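Local coordinates for protein MtVAO615 (Myceliophthora thermophila, PDB 6F72) that carries one bicovalently bound FAD and is probably a secreted oxidase whose reduced flavin reacts rapidly with molecular oxygen, its substrate still unidentified, at residues V98-Q101 and N102-N105; G156-Y159 and L160-T164; V225-G229 and G230-G234. All coordinates share one frame; numbering follows the deposited sequence.

Contact 1 of 3, residues V98-Q101 and N102-N105. With NAG (2-acetamido-2-deoxy-beta-D-glucopyranose), chain C.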
loop_
_atom_site.group_PDB
_atom_site.type_symbol
_atom_site.label_atom_id
_atom_site.label_comp_id
_atom_site.label_asym_id
_atom_site.label_seq_id
_atom_site.Cartn_x
_atom_site.Cartn_y
_atom_site.Cartn_z
ATOM N N VAL A 98 7.359 -12.081 -2.005
ATOM C CA VAL A 98 6.829 -10.806 -1.505
ATOM C C VAL A 98 7.988 -9.890 -1.120
ATOM O O VAL A 98 9.129 -10.365 -0.978
ATOM C CB VAL A 98 5.773 -10.976 -0.384
ATOM C CG1 VAL A 98 4.493 -11.561 -0.955
ATOM C CG2 VAL A 98 6.287 -11.821 0.779
ATOM N N LEU A 99 7.719 -8.594 -0.968
ATOM C CA LEU A 99 8.772 -7.638 -0.632
ATOM C C LEU A 99 9.167 -7.615 0.862
ATOM O O LEU A 99 10.269 -7.156 1.218
ATOM C CB LEU A 99 8.405 -6.228 -1.113
ATOM C CG LEU A 99 8.302 -5.816 -2.587
ATOM C CD1 LEU A 99 8.023 -4.322 -2.618
ATOM C CD2 LEU A 99 9.564 -6.087 -3.373
ATOM N N SER A 100 8.297 -8.138 1.727
ATOM C CA SER A 100 8.523 -8.052 3.173
ATOM C C SER A 100 9.535 -9.059 3.712
ATOM O O SER A 100 9.276 -10.275 3.726
ATOM C CB SER A 100 7.208 -8.152 3.949
ATOM O OG SER A 100 7.443 -8.380 5.323
ATOM N N GLN A 101 10.654 -8.526 4.213
ATOM C CA GLN A 101 11.712 -9.333 4.829
ATOM C C GLN A 101 11.163 -10.097 6.031
ATOM O O GLN A 101 11.626 -11.193 6.334
ATOM C CB GLN A 101 12.910 -8.476 5.270
ATOM C CG GLN A 101 13.492 -7.512 4.237
ATOM C CD GLN A 101 12.827 -6.142 4.253
ATOM O OE1 GLN A 101 11.674 -6.007 4.651
ATOM N NE2 GLN A 101 13.553 -5.120 3.804
ATOM N N ASN A 102 10.160 -9.522 6.701
ATOM C CA ASN A 102 9.551 -10.177 7.851
ATOM C C ASN A 102 8.742 -11.413 7.457
ATOM O O ASN A 102 8.747 -12.406 8.178
ATOM C CB ASN A 102 8.710 -9.189 8.667
ATOM C CG ASN A 102 8.194 -9.781 9.976
ATOM O OD1 ASN A 102 8.844 -10.596 10.621
ATOM N ND2 ASN A 102 7.016 -9.331 10.388
ATOM N N PHE A 103 8.044 -11.335 6.323
ATOM C CA PHE A 103 7.258 -12.463 5.847
ATOM C C PHE A 103 8.104 -13.489 5.062
ATOM O O PHE A 103 7.757 -14.656 5.069
ATOM C CB PHE A 103 5.959 -12.015 5.125
ATOM C CG PHE A 103 4.936 -11.449 6.071
ATOM C CD1 PHE A 103 4.105 -12.298 6.815
ATOM C CD2 PHE A 103 4.861 -10.074 6.292
ATOM C CE1 PHE A 103 3.200 -11.781 7.730
ATOM C CE2 PHE A 103 3.958 -9.549 7.210
ATOM C CZ PHE A 103 3.128 -10.404 7.928
ATOM N N GLN A 104 9.188 -13.039 4.416
ATOM C CA GLN A 104 10.255 -13.936 3.930
ATOM C C GLN A 104 10.680 -14.824 5.098
ATOM O O GLN A 104 10.791 -16.036 4.940
ATOM C CB GLN A 104 11.461 -13.160 3.397
ATOM C CG GLN A 104 11.206 -12.481 2.064
ATOM C CD GLN A 104 12.170 -11.346 1.777
ATOM O OE1 GLN A 104 13.201 -11.214 2.426
ATOM N NE2 GLN A 104 11.831 -10.518 0.787
ATOM N N ASN A 105 10.847 -14.209 6.276
ATOM C CA ASN A 105 11.060 -14.922 7.539
ATOM C C ASN A 105 12.231 -15.934 7.486
ATOM O O ASN A 105 12.149 -17.036 8.035
ATOM C CB ASN A 105 9.761 -15.603 8.005
ATOM C CG ASN A 105 9.737 -15.848 9.493
ATOM O OD1 ASN A 105 10.458 -15.203 10.241
ATOM N ND2 ASN A 105 8.896 -16.772 9.929
HETATM C C1 NAG C . 8.740 -17.075 11.326
HETATM C C2 NAG C . 7.306 -16.541 11.552
HETATM C C3 NAG C . 6.792 -16.929 12.936
HETATM C C4 NAG C . 6.927 -18.433 13.225
HETATM C C5 NAG C . 8.322 -18.937 12.835
HETATM C C6 NAG C . 8.403 -20.459 12.847
HETATM C C7 NAG C . 6.533 -14.501 10.378
HETATM C C8 NAG C . 6.547 -13.006 10.407
HETATM N N2 NAG C . 7.194 -15.094 11.383
HETATM O O3 NAG C . 5.419 -16.530 13.047
HETATM O O4 NAG C . 6.780 -18.685 14.629
HETATM O O5 NAG C . 8.729 -18.488 11.536
HETATM O O6 NAG C . 9.781 -20.802 13.025
HETATM O O7 NAG C . 5.941 -15.099 9.491
HETATM O O HOH W 1 12.955 -7.762 0.395
#

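Contact 2 of 3, residues G156-Y159 and L160-T164. With FAD (flavin-adenine dinucleotide), chain E.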
loop_
_atom_site.group_PDB
_atom_site.type_symbol
_atom_site.label_atom_id
_atom_site.label_comp_id
_atom_site.label_asym_id
_atom_site.label_seq_id
_atom_site.Cartn_x
_atom_site.Cartn_y
_atom_site.Cartn_z
ATOM N N GLY A 156 3.283 -7.856 -4.362
ATOM C CA GLY A 156 3.883 -8.298 -3.102
ATOM C C GLY A 156 4.319 -7.202 -2.127
ATOM O O GLY A 156 5.097 -7.466 -1.188
ATOM N N HIS A 157 3.817 -5.980 -2.329
ATOM C CA HIS A 157 4.120 -4.854 -1.456
ATOM C C HIS A 157 3.533 -4.952 -0.064
ATOM O O HIS A 157 3.979 -4.214 0.804
ATOM C CB HIS A 157 3.607 -3.560 -2.045
ATOM C CG HIS A 157 4.672 -2.679 -2.601
ATOM N ND1 HIS A 157 5.429 -1.811 -1.824
ATOM C CD2 HIS A 157 5.064 -2.501 -3.885
ATOM C CE1 HIS A 157 6.261 -1.170 -2.634
ATOM N NE2 HIS A 157 6.047 -1.555 -3.880
ATOM N N ASP A 158 2.564 -5.843 0.161
ATOM C CA ASP A 158 1.761 -5.780 1.395
ATOM C C ASP A 158 2.534 -5.873 2.702
ATOM O O ASP A 158 3.171 -6.890 2.979
ATOM C CB ASP A 158 0.611 -6.779 1.442
ATOM C CG ASP A 158 -0.445 -6.373 2.472
ATOM O OD1 ASP A 158 -1.278 -5.475 2.175
ATOM O OD2 ASP A 158 -0.410 -6.946 3.583
ATOM N N TYR A 159 2.408 -4.822 3.518
ATOM C CA TYR A 159 3.108 -4.744 4.794
ATOM C C TYR A 159 2.615 -5.768 5.808
ATOM O O TYR A 159 3.320 -6.056 6.764
ATOM C CB TYR A 159 3.052 -3.324 5.379
ATOM C CG TYR A 159 3.830 -2.300 4.586
ATOM C CD1 TYR A 159 5.222 -2.371 4.487
ATOM C CD2 TYR A 159 3.178 -1.249 3.935
ATOM C CE1 TYR A 159 5.943 -1.431 3.751
ATOM C CE2 TYR A 159 3.889 -0.301 3.203
ATOM C CZ TYR A 159 5.272 -0.401 3.110
ATOM O OH TYR A 159 5.994 0.534 2.393
ATOM N N LEU A 160 1.423 -6.314 5.593
ATOM C CA LEU A 160 0.784 -7.201 6.558
ATOM C C LEU A 160 0.822 -8.657 6.099
ATOM O O LEU A 160 0.217 -9.529 6.722
ATOM C CB LEU A 160 -0.664 -6.730 6.883
ATOM C CG LEU A 160 -0.992 -5.337 7.484
ATOM C CD1 LEU A 160 -0.994 -4.187 6.479
ATOM C CD2 LEU A 160 -2.333 -5.347 8.209
ATOM N N GLY A 161 1.565 -8.930 5.024
ATOM C CA GLY A 161 1.667 -10.288 4.493
ATOM C C GLY A 161 0.409 -10.809 3.807
ATOM O O GLY A 161 0.297 -12.019 3.529
ATOM N N LYS A 162 -0.518 -9.903 3.496
ATOM C CA LYS A 162 -1.829 -10.279 2.953
ATOM C C LYS A 162 -1.775 -10.896 1.531
ATOM O O LYS A 162 -2.763 -11.473 1.058
ATOM C CB LYS A 162 -2.808 -9.097 3.056
ATOM C CG LYS A 162 -3.061 -8.645 4.504
ATOM C CD LYS A 162 -3.622 -7.225 4.605
ATOM C CE LYS A 162 -4.964 -7.054 3.877
ATOM N NZ LYS A 162 -5.341 -5.615 3.797
ATOM N N SER A 163 -0.611 -10.810 0.884
ATOM C CA SER A 163 -0.396 -11.412 -0.418
ATOM C C SER A 163 0.560 -12.640 -0.456
ATOM O O SER A 163 1.001 -13.017 -1.533
ATOM C CB SER A 163 -0.005 -10.330 -1.434
ATOM O OG SER A 163 1.208 -9.691 -1.085
ATOM N N THR A 164 0.901 -13.225 0.705
ATOM C CA THR A 164 1.435 -14.606 0.787
ATOM C C THR A 164 0.541 -15.506 1.633
ATOM O O THR A 164 -0.418 -15.041 2.262
ATOM C CB THR A 164 2.869 -14.759 1.376
ATOM O OG1 THR A 164 3.162 -13.749 2.361
ATOM C CG2 THR A 164 3.961 -14.890 0.281
HETATM P PA FAD E . -0.052 -6.681 -2.979
HETATM O O1A FAD E . 0.708 -7.114 -1.751
HETATM O O2A FAD E . 0.174 -7.493 -4.223
HETATM O O5B FAD E . -1.617 -6.653 -2.616
HETATM C C5B FAD E . -2.099 -6.116 -1.383
HETATM C C4B FAD E . -3.441 -6.726 -0.997
HETATM O O4B FAD E . -4.385 -6.516 -2.049
HETATM C C3B FAD E . -3.408 -8.223 -0.755
HETATM O O3B FAD E . -4.337 -8.493 0.303
HETATM C C2B FAD E . -3.922 -8.837 -2.047
HETATM O O2B FAD E . -4.588 -10.081 -1.819
HETATM C C1B FAD E . -4.880 -7.770 -2.548
HETATM N N9A FAD E . -4.968 -7.659 -4.024
HETATM C C8A FAD E . -4.060 -7.061 -4.824
HETATM N N7A FAD E . -4.464 -7.097 -6.119
HETATM C C5A FAD E . -5.653 -7.719 -6.150
HETATM C C6A FAD E . -6.628 -8.089 -7.199
HETATM N N6A FAD E . -6.367 -7.789 -8.491
HETATM N N1A FAD E . -7.754 -8.739 -6.826
HETATM C C2A FAD E . -8.016 -9.048 -5.537
HETATM N N3A FAD E . -7.170 -8.732 -4.525
HETATM C C4A FAD E . -5.995 -8.081 -4.766
HETATM N N1 FAD E . 0.075 3.417 0.102
HETATM C C2 FAD E . -0.412 4.680 0.011
HETATM O O2 FAD E . -1.623 4.884 0.263
HETATM N N3 FAD E . 0.373 5.722 -0.342
HETATM C C4 FAD E . 1.682 5.606 -0.618
HETATM O O4 FAD E . 2.371 6.601 -0.938
HETATM C C4X FAD E . 2.282 4.255 -0.551
HETATM N N5 FAD E . 3.587 4.045 -0.827
HETATM C C5X FAD E . 4.140 2.799 -0.758
HETATM C C6 FAD E . 5.506 2.602 -1.055
HETATM C C7 FAD E . 6.048 1.299 -0.979
HETATM C C7M FAD E . 7.521 1.110 -1.294
HETATM C C8 FAD E . 5.175 0.130 -0.600
HETATM C C8M FAD E . 5.638 -1.320 -0.586
HETATM C C9 FAD E . 3.830 0.349 -0.315
HETATM C C9A FAD E . 3.277 1.631 -0.375
HETATM N N10 FAD E . 1.903 1.832 -0.101
HETATM C C10 FAD E . 1.378 3.140 -0.163
HETATM C "C1'" FAD E . 1.070 0.708 0.322
HETATM C "C2'" FAD E . 0.089 0.127 -0.652
HETATM O "O2'" FAD E . -0.999 1.040 -0.767
HETATM C "C3'" FAD E . -0.369 -1.184 -0.023
HETATM O "O3'" FAD E . 0.760 -1.973 0.409
HETATM C "C4'" FAD E . -1.231 -1.987 -0.985
HETATM O "O4'" FAD E . -1.832 -3.079 -0.285
HETATM C "C5'" FAD E . -0.434 -2.456 -2.203
HETATM O "O5'" FAD E . -1.218 -3.289 -3.043
HETATM P P FAD E . -0.502 -4.143 -4.200
HETATM O O1P FAD E . 0.418 -3.237 -4.968
HETATM O O2P FAD E . -1.613 -4.911 -4.878
HETATM O O3P FAD E . 0.385 -5.176 -3.332
HETATM O O HOH W 2 -3.733 -4.136 2.219
HETATM O O HOH W 3 2.585 -9.804 1.330
#

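Contact 3 of 3, residues V225-G229 and G230-G234. With FAD (flavin-adenine dinucleotide), chain E.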
loop_
_atom_site.group_PDB
_atom_site.type_symbol
_atom_site.label_atom_id
_atom_site.label_comp_id
_atom_site.label_asym_id
_atom_site.label_seq_id
_atom_site.Cartn_x
_atom_site.Cartn_y
_atom_site.Cartn_z
ATOM N N VAL A 225 4.218 0.374 -6.651
ATOM C CA VAL A 225 2.935 -0.006 -6.023
ATOM C C VAL A 225 1.841 -0.277 -7.062
ATOM O O VAL A 225 1.726 0.464 -8.032
ATOM C CB VAL A 225 2.497 1.057 -4.994
ATOM C CG1 VAL A 225 1.040 0.886 -4.583
ATOM C CG2 VAL A 225 3.416 0.963 -3.779
ATOM N N GLY A 226 1.079 -1.357 -6.860
ATOM C CA GLY A 226 0.004 -1.731 -7.771
ATOM C C GLY A 226 -1.247 -0.880 -7.564
ATOM O O GLY A 226 -1.987 -1.090 -6.587
ATOM N N ILE A 227 -1.483 0.048 -8.503
ATOM C CA ILE A 227 -2.586 1.029 -8.430
ATOM C C ILE A 227 -3.987 0.410 -8.372
ATOM O O ILE A 227 -4.852 0.933 -7.685
ATOM C CB ILE A 227 -2.464 2.137 -9.518
ATOM C CG1 ILE A 227 -3.291 3.370 -9.141
ATOM C CG2 ILE A 227 -2.768 1.613 -10.927
ATOM C CD1 ILE A 227 -3.074 4.563 -10.052
ATOM N N VAL A 228 -4.184 -0.709 -9.057
ATOM C CA VAL A 228 -5.479 -1.400 -9.153
ATOM C C VAL A 228 -5.652 -2.406 -8.004
ATOM O O VAL A 228 -6.762 -2.872 -7.725
ATOM C CB VAL A 228 -5.607 -2.094 -10.533
ATOM C CG1 VAL A 228 -7.022 -2.632 -10.779
ATOM C CG2 VAL A 228 -5.230 -1.120 -11.649
ATOM N N GLY A 229 -4.544 -2.730 -7.336
ATOM C CA GLY A 229 -4.542 -3.740 -6.282
ATOM C C GLY A 229 -4.966 -3.214 -4.920
ATOM O O GLY A 229 -5.926 -2.445 -4.805
ATOM N N GLY A 230 -4.224 -3.610 -3.887
ATOM C CA GLY A 230 -4.516 -3.236 -2.503
ATOM C C GLY A 230 -4.461 -1.750 -2.251
ATOM O O GLY A 230 -5.080 -1.271 -1.300
ATOM N N TYR A 231 -3.720 -1.030 -3.096
ATOM C CA TYR A 231 -3.626 0.428 -3.047
ATOM C C TYR A 231 -5.005 1.144 -3.150
ATOM O O TYR A 231 -5.446 1.792 -2.187
ATOM C CB TYR A 231 -2.644 0.951 -4.111
ATOM C CG TYR A 231 -2.623 2.460 -4.180
ATOM C CD1 TYR A 231 -1.875 3.215 -3.260
ATOM C CD2 TYR A 231 -3.411 3.148 -5.133
ATOM C CE1 TYR A 231 -1.882 4.607 -3.309
ATOM C CE2 TYR A 231 -3.415 4.527 -5.195
ATOM C CZ TYR A 231 -2.677 5.256 -4.277
ATOM O OH TYR A 231 -2.701 6.625 -4.345
ATOM N N THR A 232 -5.685 0.998 -4.288
ATOM C CA THR A 232 -6.982 1.644 -4.467
ATOM C C THR A 232 -8.032 0.931 -3.619
ATOM O O THR A 232 -8.858 1.577 -2.999
ATOM C CB THR A 232 -7.420 1.759 -5.956
ATOM O OG1 THR A 232 -6.514 2.611 -6.667
ATOM C CG2 THR A 232 -8.767 2.390 -6.045
ATOM N N GLN A 233 -7.981 -0.396 -3.579
ATOM C CA GLN A 233 -8.973 -1.175 -2.831
ATOM C C GLN A 233 -8.990 -0.871 -1.328
ATOM O O GLN A 233 -10.046 -0.935 -0.693
ATOM C CB GLN A 233 -8.769 -2.669 -3.082
ATOM C CG GLN A 233 -9.245 -3.103 -4.476
ATOM C CD GLN A 233 -8.906 -4.537 -4.820
ATOM O OE1 GLN A 233 -9.353 -5.467 -4.142
ATOM N NE2 GLN A 233 -8.160 -4.733 -5.920
ATOM N N GLY A 234 -7.827 -0.532 -0.774
ATOM C CA GLY A 234 -7.725 -0.182 0.640
ATOM C C GLY A 234 -7.806 1.306 0.965
ATOM O O GLY A 234 -7.609 1.704 2.129
HETATM P PA FAD E . -0.052 -6.681 -2.979
HETATM O O1A FAD E . 0.708 -7.114 -1.751
HETATM O O2A FAD E . 0.174 -7.493 -4.223
HETATM O O5B FAD E . -1.617 -6.653 -2.616
HETATM C C5B FAD E . -2.099 -6.116 -1.383
HETATM C C4B FAD E . -3.441 -6.726 -0.997
HETATM O O4B FAD E . -4.385 -6.516 -2.049
HETATM C C3B FAD E . -3.408 -8.223 -0.755
HETATM O O3B FAD E . -4.337 -8.493 0.303
HETATM C C2B FAD E . -3.922 -8.837 -2.047
HETATM O O2B FAD E . -4.588 -10.081 -1.819
HETATM C C1B FAD E . -4.880 -7.770 -2.548
HETATM N N9A FAD E . -4.968 -7.659 -4.024
HETATM C C8A FAD E . -4.060 -7.061 -4.824
HETATM N N7A FAD E . -4.464 -7.097 -6.119
HETATM C C5A FAD E . -5.653 -7.719 -6.150
HETATM C C6A FAD E . -6.628 -8.089 -7.199
HETATM N N6A FAD E . -6.367 -7.789 -8.491
HETATM N N1A FAD E . -7.754 -8.739 -6.826
HETATM C C2A FAD E . -8.016 -9.048 -5.537
HETATM N N3A FAD E . -7.170 -8.732 -4.525
HETATM C C4A FAD E . -5.995 -8.081 -4.766
HETATM N N1 FAD E . 0.075 3.417 0.102
HETATM C C2 FAD E . -0.412 4.680 0.011
HETATM O O2 FAD E . -1.623 4.884 0.263
HETATM N N3 FAD E . 0.373 5.722 -0.342
HETATM C C4 FAD E . 1.682 5.606 -0.618
HETATM O O4 FAD E . 2.371 6.601 -0.938
HETATM C C4X FAD E . 2.282 4.255 -0.551
HETATM N N5 FAD E . 3.587 4.045 -0.827
HETATM C C5X FAD E . 4.140 2.799 -0.758
HETATM C C6 FAD E . 5.506 2.602 -1.055
HETATM C C7 FAD E . 6.048 1.299 -0.979
HETATM C C7M FAD E . 7.521 1.110 -1.294
HETATM C C8 FAD E . 5.175 0.130 -0.600
HETATM C C8M FAD E . 5.638 -1.320 -0.586
HETATM C C9 FAD E . 3.830 0.349 -0.315
HETATM C C9A FAD E . 3.277 1.631 -0.375
HETATM N N10 FAD E . 1.903 1.832 -0.101
HETATM C C10 FAD E . 1.378 3.140 -0.163
HETATM C "C1'" FAD E . 1.070 0.708 0.322
HETATM C "C2'" FAD E . 0.089 0.127 -0.652
HETATM O "O2'" FAD E . -0.999 1.040 -0.767
HETATM C "C3'" FAD E . -0.369 -1.184 -0.023
HETATM O "O3'" FAD E . 0.760 -1.973 0.409
HETATM C "C4'" FAD E . -1.231 -1.987 -0.985
HETATM O "O4'" FAD E . -1.832 -3.079 -0.285
HETATM C "C5'" FAD E . -0.434 -2.456 -2.203
HETATM O "O5'" FAD E . -1.218 -3.289 -3.043
HETATM P P FAD E . -0.502 -4.143 -4.200
HETATM O O1P FAD E . 0.418 -3.237 -4.968
HETATM O O2P FAD E . -1.613 -4.911 -4.878
HETATM O O3P FAD E . 0.385 -5.176 -3.332
#

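Contact 1 of 3, residues V98-Q101 and N102-N105
S100 turns its hydroxyl away from its own backbone N (chi1 166°), which carries OG back over the first turn of the following helix, while Q104 places CG opposite its carbonyl carbon (chi1 -73°) and then runs out almost straight, a path that returns its amide to V98. S100 is the N-cap residue of helix 101-104. Its OG accepts the N-H of F103 at 3.2 Å and, weakly, that of N102, supplying a side-chain acceptor to N-H groups of the first turn. The hydroxyl also lies at the edge of the F103 ring, 3.2 Å from CD2 and near the ring plane. Helical i to i+4 backbone bonds follow: Q104 N donates to S100 O at 2.9 Å, and N105 N donates to Q101 O.

Both ends of the Q104 amide are engaged. NE2 donates to V98 O at 3.2 Å in a fairly straight bond (164°) lying in the amide plane, and also to a water that in turn donates to L99 O. OE1 is held by W84 and passes 3.4 Å from Q101 CA, with the Q101 side chain running alongside and pointing the same way. Q101 NE2 itself goes to D85 and the carbonyl of Y409.

N105 leaves the helix with positive phi and carries the N-linked glycan, its ND2 bonded to NAG C1. The acetamido methyl C8 of this sugar folds back to 3.2 Å from N102 O.

Around the capped turn, L99 and Q104 touch H91 of helix 89-92, N102 ND2 is hydrogen-bonded to D495 of helix 488-508, and F103 meets the H522 ring edge-to-face.

Contact 2 of 3, residues G156-Y159 and L160-T164
L160, third residue of the type I beta turn from D158 to G161, directs its backbone N-H at D158 OD2, 2.8 Å away, closing an Asx turn. The CB of L160 rests against the same oxygen, and CD1 lies near Y159 CB. G161, with positive phi, sends its N-H weakly back to D158 O. K162 N then donates to D158 OD2 at 3.0 Å, meeting it from the face of the carboxylate plane opposite to that used by L160 N. The K162 side chain bends at chi3 (60°) and lies obliquely across the carboxylate, while NZ is linked to D158 OD1 through a water. S163 holds OG between its backbone N and carbonyl carbon (chi1 62°), a rotation that delivers the hydroxyl to FAD O1A at 2.7 Å; D158 N donates to the same phosphate oxygen, and G156 N to FAD O2A at 3.1 Å. T164 ends a second type I turn, its N bonded to G161 O.

An alanine in place of D158 has no carboxylate to offer, and the N-H groups of L160 and K162 would probably be left without their common acceptor and the turn less firmly fixed beside FAD O1A.

The first half of the loop also anchors the flavin: H157 ND1 is covalently attached to FAD C8M, one of the two cofactor links, the other being to C222. Y159 OH lies 3.1 Å from FAD C8. The loop joins strands 150-153 and 169-172, parallel neighbours in the four-stranded mixed sheet, and L160 touches T556 of another loop.

Contact 3 of 3, residues V225-G229 and G230-G234
The glycine-rich N-terminal part of helix 227-233, with the residues just before it, belongs to the PCMH-type FAD-binding domain and receives the FAD pyrophosphate, its two halves packed together through V225 and Y231. G226 N donates to FAD O1P at 2.7 Å and G230 N to FAD O2P at 3.1 Å, so two backbone N-H groups grip the phosphate nearer the flavin. A beta-carbon on G226, G229 or G230 would run into the phosphate or the ribityl chain of the cofactor.

V225 divides its branches. CG1 packs on Y231 CB at 3.7 Å, the two side chains crossing at about a right angle, while CG2 meets the isoalloxazine at FAD C9A, 3.5 Å away. The Y231 ring has I227 O at its edge, in plane, with CD1 near ribityl O2' and CE1 near flavin O2; I227 CG1 packs against CD2, and the hydroxyl of Y231 is bonded to H237 O.

The opening turn of the helix is wide, of pi type: T232 N reaches I227 O only weakly, but T232 OG1 makes up for it with a 2.6 Å bond nearly along the C=O axis. I227 and V228 lie on L197 of strand 193-198, and T232 packs against strands 251-257 and 288-298. Q233 N donates to G229 O. The Q233 side chain is extended beyond CG, and its NE2 donates to V228 O at 2.9 Å, in the carbonyl plane and on a lone pair; V228 O lies within 4° of the Q233 amide plane.

Overall arrangement
The three contacts follow one another along the chain, and none nests in or crosses another. Contact 1 caps the helix that follows the loop after helix 89-92. Contact 2 folds the connection between strands 150-153 and 169-172, and contact 3 shapes the start of helix 227-233. Space brings them together: L99 N lies 2.9 Å from G156 O, a probable hydrogen bond, and F103 CZ packs against L160 O, joining contacts 1 and 2. Contact 2 meets contact 3 where H157 NE2 touches V225 CG2, and both line the FAD. Contacts 1 and 3, about 19 Å apart between centres, do not touch; contact 2 links the glycosylated end of helix 101-104 with the FAD-binding start of helix 227-233.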